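PDB 3LAO: enoyl-CoA hydratase/isomerase from Pseudomonas aeruginosa, which probably hydrates the side-chain double bond of a steroid enoyl-CoA, working as a homotrimer of the enoyl-CoA hydratase/isomerase (crotonase-like) family. Local coordinates for residues M124-I129 / T154-R159. Numbering follows the deposited sequence.
Sequences MLNADI and TVRFPR
R156 reaches across to the C-terminal end of helix 119-125 and lays one face of its guanidinium against the side-chain oxygen of N126. N126 OD1 stands 2.9 Å from R156 NH1 and 3.2 Å from R156 CZ. Because this oxygen lies over the face, the N-H angle is poor and the pair is not a hydrogen bond despite its closeness. The amide and guanidinium planes are 46° apart. A chi1 of -169° turns the N126 side chain so that its end comes nearer to R156 than its first bond would suggest. The arginine chain bends at chi2 (-145°), and R156 CD passes 3.4 Å from L125 O, at the last turn of the helix.

L125 points toward the other segment, where a compact apolar chain can pack beside the aliphatic part of the arginine. L125 CB meets R156 CB at 4.0 Å, while L125 CD1 lies against the backbone of F157 in helix 156-161, 3.8 Å from F157 N and 4.1 Å from F157 CB. The F157 side chain also touches A166 and I170 of helix 163-170, so the apolar packing joins three helices of the crotonase-like fold.

R156 NE bonds to D227, NH1 to E122 and the carbonyl of W97, NH2 to the carbonyl of G98. These bonds probably limit rotation of the guanidinium, and the nearness of N126 OD1 to its face is consistent with attraction of a partial negative charge to the cation.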
HETATM    1  N   MSE B 124      -7.876  10.499 -12.251  1.00 35.30           N
HETATM    2  CA  MSE B 124      -6.838   9.633 -12.754  1.00 38.74           C
HETATM    3  C   MSE B 124      -6.565   8.413 -11.871  1.00 36.68           C
HETATM    4  O   MSE B 124      -6.272   7.330 -12.373  1.00 43.53           O
HETATM    5  CB  MSE B 124      -5.569  10.439 -12.908  1.00 42.50           C
HETATM    6  CG  MSE B 124      -4.515   9.729 -13.659  1.00 40.49           C
HETATM    7 SE   MSE B 124      -2.911  10.795 -13.645  0.69 43.42          SE
HETATM    8  CE  MSE B 124      -2.447  10.663 -11.762  1.00 24.14           C
ATOM      9  N   LEU B 125      -6.662   8.572 -10.556  1.00 36.03           N
ATOM     10  CA  LEU B 125      -6.337   7.465  -9.645  1.00 34.00           C
ATOM     11  C   LEU B 125      -7.481   6.465  -9.511  1.00 36.80           C
ATOM     12  O   LEU B 125      -7.349   5.466  -8.840  1.00 40.13           O
ATOM     13  CB  LEU B 125      -5.992   7.975  -8.255  1.00 27.58           C
ATOM     14  CG  LEU B 125      -4.787   8.900  -8.149  1.00 33.50           C
ATOM     15  CD1 LEU B 125      -4.742   9.565  -6.763  1.00 20.28           C
ATOM     16  CD2 LEU B 125      -3.533   8.087  -8.448  1.00 40.61           C
ATOM     17  N   ASN B 126      -8.614   6.768 -10.119  1.00 28.76           N
ATOM     18  CA  ASN B 126      -9.725   5.874 -10.107  1.00 28.39           C
ATOM     19  C   ASN B 126      -9.647   4.916 -11.296  1.00 31.30           C
ATOM     20  O   ASN B 126     -10.490   4.058 -11.488  1.00 45.97           O
ATOM     21  CB  ASN B 126     -11.011   6.677 -10.174  1.00 36.50           C
ATOM     22  CG  ASN B 126     -12.232   5.829  -9.904  1.00 48.40           C
ATOM     23  OD1 ASN B 126     -12.381   5.281  -8.804  1.00 56.26           O
ATOM     24  ND2 ASN B 126     -13.103   5.688 -10.908  1.00 42.26           N
ATOM     25  N   ALA B 127      -8.629   5.069 -12.107  1.00 27.51           N
ATOM     26  CA  ALA B 127      -8.473   4.231 -13.282  1.00 30.21           C
ATOM     27  C   ALA B 127      -7.503   3.058 -13.012  1.00 33.45           C
ATOM     28  O   ALA B 127      -6.839   3.008 -11.988  1.00 30.51           O
ATOM     29  CB  ALA B 127      -7.967   5.068 -14.420  1.00 20.93           C
ATOM     30  N   ASP B 128      -7.422   2.121 -13.944  1.00 33.24           N
ATOM     31  CA  ASP B 128      -6.528   0.976 -13.794  1.00 29.63           C
ATOM     32  C   ASP B 128      -5.181   1.135 -14.466  1.00 27.27           C
ATOM     33  O   ASP B 128      -4.225   0.498 -14.093  1.00 34.15           O
ATOM     34  CB  ASP B 128      -7.243  -0.213 -14.355  1.00 28.93           C
ATOM     35  CG  ASP B 128      -8.583  -0.379 -13.718  1.00 31.43           C
ATOM     36  OD1 ASP B 128      -8.634  -0.242 -12.480  1.00 31.36           O
ATOM     37  OD2 ASP B 128      -9.580  -0.582 -14.443  1.00 33.10           O
ATOM     38  N   ILE B 129      -5.131   1.970 -15.486  1.00 27.72           N
ATOM     39  CA  ILE B 129      -3.912   2.321 -16.190  1.00 29.88           C
ATOM     40  C   ILE B 129      -4.006   3.803 -16.481  1.00 35.79           C
ATOM     41  O   ILE B 129      -5.061   4.312 -16.954  1.00 34.31           O
ATOM     42  CB  ILE B 129      -3.818   1.657 -17.542  1.00 29.67           C
ATOM     43  CG1 ILE B 129      -3.991   0.129 -17.423  1.00 35.19           C
ATOM     44  CG2 ILE B 129      -2.525   2.103 -18.242  1.00 24.81           C
ATOM     45  CD1 ILE B 129      -2.926  -0.590 -16.675  1.00 29.53           C
ATOM     46  N   THR B 154      -8.255  11.870  -1.566  1.00 97.22           N
ATOM     47  CA  THR B 154      -8.715  10.532  -1.298  1.00 89.04           C
ATOM     48  C   THR B 154      -7.672   9.728  -0.592  1.00 81.29           C
ATOM     49  O   THR B 154      -6.579  10.202  -0.350  1.00 83.58           O
ATOM     50  CB  THR B 154      -9.010   9.813  -2.611  1.00 83.19           C
ATOM     51  OG1 THR B 154      -8.333  10.501  -3.679  1.00 84.25           O
ATOM     52  CG2 THR B 154     -10.508   9.787  -2.852  1.00 77.30           C
ATOM     53  N   VAL B 155      -8.024   8.486  -0.296  1.00 72.95           N
ATOM     54  CA  VAL B 155      -7.081   7.517   0.224  1.00 71.17           C
ATOM     55  C   VAL B 155      -6.219   6.919  -0.884  1.00 61.96           C
ATOM     56  O   VAL B 155      -5.168   6.308  -0.604  1.00 54.50           O
ATOM     57  CB  VAL B 155      -7.831   6.378   0.848  1.00 73.53           C
ATOM     58  CG1 VAL B 155      -7.151   5.965   2.148  1.00 73.35           C
ATOM     59  CG2 VAL B 155      -9.261   6.825   1.060  1.00 78.34           C
ATOM     60  N   ARG B 156      -6.676   7.071  -2.129  1.00 46.52           N
ATOM     61  CA  ARG B 156      -5.981   6.492  -3.266  1.00 40.94           C
ATOM     62  C   ARG B 156      -4.580   7.075  -3.377  1.00 37.27           C
ATOM     63  O   ARG B 156      -3.600   6.343  -3.584  1.00 36.82           O
ATOM     64  CB  ARG B 156      -6.785   6.677  -4.556  1.00 39.86           C
ATOM     65  CG  ARG B 156      -8.178   6.080  -4.420  1.00 41.70           C
ATOM     66  CD  ARG B 156      -8.716   5.449  -5.703  1.00 43.12           C
ATOM     67  NE  ARG B 156     -10.061   4.925  -5.469  1.00 47.78           N
ATOM     68  CZ  ARG B 156     -11.200   5.514  -5.840  1.00 46.97           C
ATOM     69  NH1 ARG B 156     -11.188   6.675  -6.523  1.00 44.83           N
ATOM     70  NH2 ARG B 156     -12.359   4.932  -5.515  1.00 36.69           N
ATOM     71  N   PHE B 157      -4.478   8.388  -3.204  1.00 32.60           N
ATOM     72  CA  PHE B 157      -3.187   9.046  -3.263  1.00 29.03           C
ATOM     73  C   PHE B 157      -2.187   8.402  -2.244  1.00 33.98           C
ATOM     74  O   PHE B 157      -1.109   7.932  -2.644  1.00 33.63           O
ATOM     75  CB  PHE B 157      -3.384  10.543  -3.054  1.00 39.37           C
ATOM     76  CG  PHE B 157      -2.269  11.392  -3.614  1.00 42.19           C
ATOM     77  CD1 PHE B 157      -0.974  10.907  -3.683  1.00 40.60           C
ATOM     78  CD2 PHE B 157      -2.516  12.686  -4.034  1.00 38.80           C
ATOM     79  CE1 PHE B 157       0.047  11.681  -4.164  1.00 36.29           C
ATOM     80  CE2 PHE B 157      -1.495  13.477  -4.513  1.00 38.84           C
ATOM     81  CZ  PHE B 157      -0.202  12.971  -4.568  1.00 35.95           C
ATOM     82  N   PRO B 158      -2.559   8.321  -0.942  1.00 36.03           N
ATOM     83  CA  PRO B 158      -1.621   7.694   0.009  1.00 30.67           C
ATOM     84  C   PRO B 158      -1.373   6.217  -0.269  1.00 39.06           C
ATOM     85  O   PRO B 158      -0.242   5.786  -0.061  1.00 40.27           O
ATOM     86  CB  PRO B 158      -2.302   7.863   1.373  1.00 28.74           C
ATOM     87  CG  PRO B 158      -3.310   8.980   1.185  1.00 35.83           C
ATOM     88  CD  PRO B 158      -3.654   9.063  -0.266  1.00 38.14           C
ATOM     89  N   ARG B 159      -2.389   5.465  -0.711  1.00 41.65           N
ATOM     90  CA  ARG B 159      -2.214   4.068  -1.145  1.00 34.26           C
ATOM     91  C   ARG B 159      -1.188   3.965  -2.248  1.00 30.54           C
ATOM     92  O   ARG B 159      -0.288   3.150  -2.152  1.00 37.86           O
ATOM     93  CB  ARG B 159      -3.527   3.428  -1.607  1.00 38.57           C
ATOM     94  CG  ARG B 159      -4.570   3.327  -0.523  1.00 50.46           C
ATOM     95  CD  ARG B 159      -3.983   2.689   0.734  1.00 60.25           C
ATOM     96  NE  ARG B 159      -4.953   2.637   1.823  1.00 70.96           N
ATOM     97  CZ  ARG B 159      -4.734   3.106   3.048  1.00 79.21           C
ATOM     98  NH1 ARG B 159      -5.693   3.015   3.954  1.00 83.57           N
ATOM     99  NH2 ARG B 159      -3.565   3.663   3.370  1.00 81.97           N
TER